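Local coordinates for protein PrgX (Enterococcus faecalis, PDB 2AWI) that acts as the receptor for the peptide sex pheromone cCF10 and as a DNA-binding repressor that regulates conjugation, at the interface of chains A and B. Numbering follows the deposited sequence. Chains: chain A/B, PrgX.

The interface of chains A and B. Residues chain A 107, 145-147, 149; chain B 10-11, 14-15, 56.
B:Glu14 reaches across to the loop A:Arg145–A:Thr147, and its carboxylate is gripped through both oxygens. OE2 accepts from both a side-chain and a backbone donor. The guanidinium NE of A:Arg145 lies 2.9 Å from B:Glu14 OE2, which sits 1° out of the guanidinium plane and receives this N-H on its anti lone pair, making a salt bridge. The backbone N of A:Thr146 comes to B:Glu14 OE2 at 2.9 Å, on the syn side but tilted from the carboxylate plane. The other oxygen, OE1, accepts from the hydroxyl OG1 of A:Thr146 at 2.8 Å, again syn and similarly tilted, while A:Thr147 OG1 adds a weak bond. Donors on both oxygens should fix the carboxylate's rotation and, with the arginine, would favour its charged form.

Beside this polar cluster, the tip of B:Leu15 caps one face of the guanidinium: CD2 stands over its centre, 3.5 Å from A:Arg145 CZ. The same methyl also meets A:Leu107 CD1, the two leucines pointing tip to tip. A:Phe149 inserts its ring among B:Ile11, B:Glu14 and B:Val56. Its CE2 touches B:Ile11 CG1 at 3.6 Å, its CE1 and CZ pack on the aliphatic CG of B:Glu14, and B:Val56 CG2 lies over one face, offset toward the rim.

In B:Glu14, CG is anti to the backbone N (chi1 173°) and the chain bends at chi2, 54°, carrying the carboxylate to the loop. A:Arg145, bent at chi2 and chi3, is tied back by a bent intrachain bond from NH2 to the A:Thr147 carbonyl O, 2.7 Å away and tilted from the guanidinium plane.

B:Glu14 ends helix 4-14, B:Leu15 follows it, and B:Val56 lies between helices 44-54 and 58-67, all within the helix-turn-helix region. The chain A loop joins helices 128-142 and 150-159, and A:Leu107 begins helix 107-122, in the C-terminal, probably regulatory, region. Two-fold symmetry repeats this contact, which may belong to a functional dimer.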
ATOM      1  N   LEU A 107      13.112 -41.760  24.510  1.00 29.32           N
ATOM      2  CA  LEU A 107      12.341 -40.628  24.036  1.00 26.08           C
ATOM      3  C   LEU A 107      12.516 -40.477  22.529  1.00 26.40           C
ATOM      4  O   LEU A 107      11.595 -40.058  21.835  1.00 24.34           O
ATOM      5  CB  LEU A 107      12.781 -39.358  24.758  1.00 24.93           C
ATOM      6  CG  LEU A 107      12.522 -39.376  26.266  1.00 31.66           C
ATOM      7  CD1 LEU A 107      13.113 -38.132  26.902  1.00 30.98           C
ATOM      8  CD2 LEU A 107      11.023 -39.464  26.535  1.00 28.34           C
ATOM      9  N   ARG A 145       8.317 -36.914  35.591  1.00 36.29           N
ATOM     10  CA  ARG A 145       9.237 -35.867  35.154  1.00 32.12           C
ATOM     11  C   ARG A 145       9.266 -34.568  35.964  1.00 32.67           C
ATOM     12  O   ARG A 145       8.258 -34.168  36.545  1.00 31.23           O
ATOM     13  CB  ARG A 145       8.964 -35.553  33.684  1.00 26.84           C
ATOM     14  CG  ARG A 145       9.087 -36.777  32.771  1.00 23.07           C
ATOM     15  CD  ARG A 145      10.496 -37.363  32.847  1.00 17.93           C
ATOM     16  NE  ARG A 145      11.496 -36.411  32.365  1.00 23.55           N
ATOM     17  CZ  ARG A 145      11.711 -36.128  31.081  1.00 24.18           C
ATOM     18  NH1 ARG A 145      11.005 -36.731  30.125  1.00 14.56           N
ATOM     19  NH2 ARG A 145      12.620 -35.217  30.755  1.00 29.45           N
ATOM     20  N   THR A 146      10.435 -33.919  35.995  1.00 35.20           N
ATOM     21  CA  THR A 146      10.620 -32.646  36.707  1.00 36.30           C
ATOM     22  C   THR A 146      11.352 -31.629  35.817  1.00 35.60           C
ATOM     23  O   THR A 146      11.198 -30.420  35.976  1.00 37.55           O
ATOM     24  CB  THR A 146      11.429 -32.815  38.034  1.00 34.11           C
ATOM     25  OG1 THR A 146      12.815 -33.035  37.743  1.00 31.33           O
ATOM     26  CG2 THR A 146      10.893 -33.992  38.846  1.00 31.46           C
ATOM     27  N   THR A 147      12.164 -32.130  34.892  1.00 35.91           N
ATOM     28  CA  THR A 147      12.907 -31.284  33.957  1.00 36.51           C
ATOM     29  C   THR A 147      12.787 -31.905  32.581  1.00 35.40           C
ATOM     30  O   THR A 147      12.810 -33.127  32.443  1.00 37.84           O
ATOM     31  CB  THR A 147      14.409 -31.171  34.315  1.00 38.93           C
ATOM     32  OG1 THR A 147      14.925 -32.462  34.662  1.00 36.17           O
ATOM     33  CG2 THR A 147      14.612 -30.208  35.455  1.00 40.06           C
ATOM     34  N   PHE A 149      13.844 -31.994  28.250  1.00 34.95           N
ATOM     35  CA  PHE A 149      14.924 -31.771  27.300  1.00 36.13           C
ATOM     36  C   PHE A 149      14.393 -31.488  25.897  1.00 34.22           C
ATOM     37  O   PHE A 149      13.191 -31.572  25.650  1.00 35.45           O
ATOM     38  CB  PHE A 149      15.856 -32.991  27.282  1.00 33.84           C
ATOM     39  CG  PHE A 149      16.190 -33.517  28.658  1.00 37.39           C
ATOM     40  CD1 PHE A 149      15.358 -34.445  29.284  1.00 37.12           C
ATOM     41  CD2 PHE A 149      17.312 -33.050  29.346  1.00 37.60           C
ATOM     42  CE1 PHE A 149      15.635 -34.900  30.575  1.00 29.88           C
ATOM     43  CE2 PHE A 149      17.603 -33.496  30.645  1.00 34.40           C
ATOM     44  CZ  PHE A 149      16.762 -34.421  31.260  1.00 30.28           C
TER
ATOM     45  N   GLN B  10      22.315 -36.992  36.255  1.00 38.13           N
ATOM     46  CA  GLN B  10      21.089 -36.237  36.451  1.00 39.49           C
ATOM     47  C   GLN B  10      20.047 -36.699  35.441  1.00 39.58           C
ATOM     48  O   GLN B  10      18.919 -37.021  35.805  1.00 38.82           O
ATOM     49  CB  GLN B  10      21.344 -34.735  36.275  1.00 48.23           C
ATOM     50  CG  GLN B  10      20.084 -33.891  36.447  1.00 50.72           C
ATOM     51  CD  GLN B  10      19.758 -33.036  35.228  1.00 56.30           C
ATOM     52  OE1 GLN B  10      18.586 -32.776  34.936  1.00 50.46           O
ATOM     53  NE2 GLN B  10      20.792 -32.582  34.522  1.00 48.98           N
ATOM     54  N   ILE B  11      20.438 -36.733  34.170  1.00 39.52           N
ATOM     55  CA  ILE B  11      19.544 -37.147  33.102  1.00 37.74           C
ATOM     56  C   ILE B  11      19.082 -38.588  33.271  1.00 38.17           C
ATOM     57  O   ILE B  11      17.892 -38.878  33.146  1.00 39.52           O
ATOM     58  CB  ILE B  11      20.220 -36.997  31.727  1.00 39.06           C
ATOM     59  CG1 ILE B  11      20.523 -35.517  31.465  1.00 40.02           C
ATOM     60  CG2 ILE B  11      19.329 -37.579  30.633  1.00 36.88           C
ATOM     61  CD1 ILE B  11      21.358 -35.254  30.209  1.00 37.63           C
ATOM     62  N   GLU B  14      16.639 -38.721  35.987  1.00 46.10           N
ATOM     63  CA  GLU B  14      15.459 -37.957  35.609  1.00 45.33           C
ATOM     64  C   GLU B  14      14.512 -38.845  34.804  1.00 45.42           C
ATOM     65  O   GLU B  14      13.297 -38.797  34.983  1.00 45.20           O
ATOM     66  CB  GLU B  14      15.875 -36.740  34.778  1.00 43.42           C
ATOM     67  CG  GLU B  14      14.720 -35.942  34.185  1.00 41.58           C
ATOM     68  CD  GLU B  14      13.710 -35.503  35.224  1.00 39.06           C
ATOM     69  OE1 GLU B  14      14.124 -34.959  36.270  1.00 42.32           O
ATOM     70  OE2 GLU B  14      12.500 -35.693  34.994  1.00 39.13           O
ATOM     71  N   LEU B  15      15.082 -39.667  33.931  1.00 37.73           N
ATOM     72  CA  LEU B  15      14.299 -40.560  33.084  1.00 39.37           C
ATOM     73  C   LEU B  15      14.104 -41.921  33.736  1.00 42.01           C
ATOM     74  O   LEU B  15      13.620 -42.863  33.101  1.00 39.96           O
ATOM     75  CB  LEU B  15      14.986 -40.739  31.730  1.00 32.99           C
ATOM     76  CG  LEU B  15      15.325 -39.455  30.964  1.00 34.19           C
ATOM     77  CD1 LEU B  15      16.034 -39.818  29.659  1.00 28.80           C
ATOM     78  CD2 LEU B  15      14.050 -38.656  30.688  1.00 22.87           C
ATOM     79  N   VAL B  56      18.451 -38.240  24.724  1.00 32.18           N
ATOM     80  CA  VAL B  56      18.672 -36.798  24.751  1.00 31.63           C
ATOM     81  C   VAL B  56      19.793 -36.506  23.763  1.00 32.01           C
ATOM     82  O   VAL B  56      20.729 -37.291  23.634  1.00 36.21           O
ATOM     83  CB  VAL B  56      19.070 -36.320  26.164  1.00 28.38           C
ATOM     84  CG1 VAL B  56      19.366 -34.819  26.161  1.00 22.03           C
ATOM     85  CG2 VAL B  56      17.950 -36.639  27.135  1.00 26.32           C
TER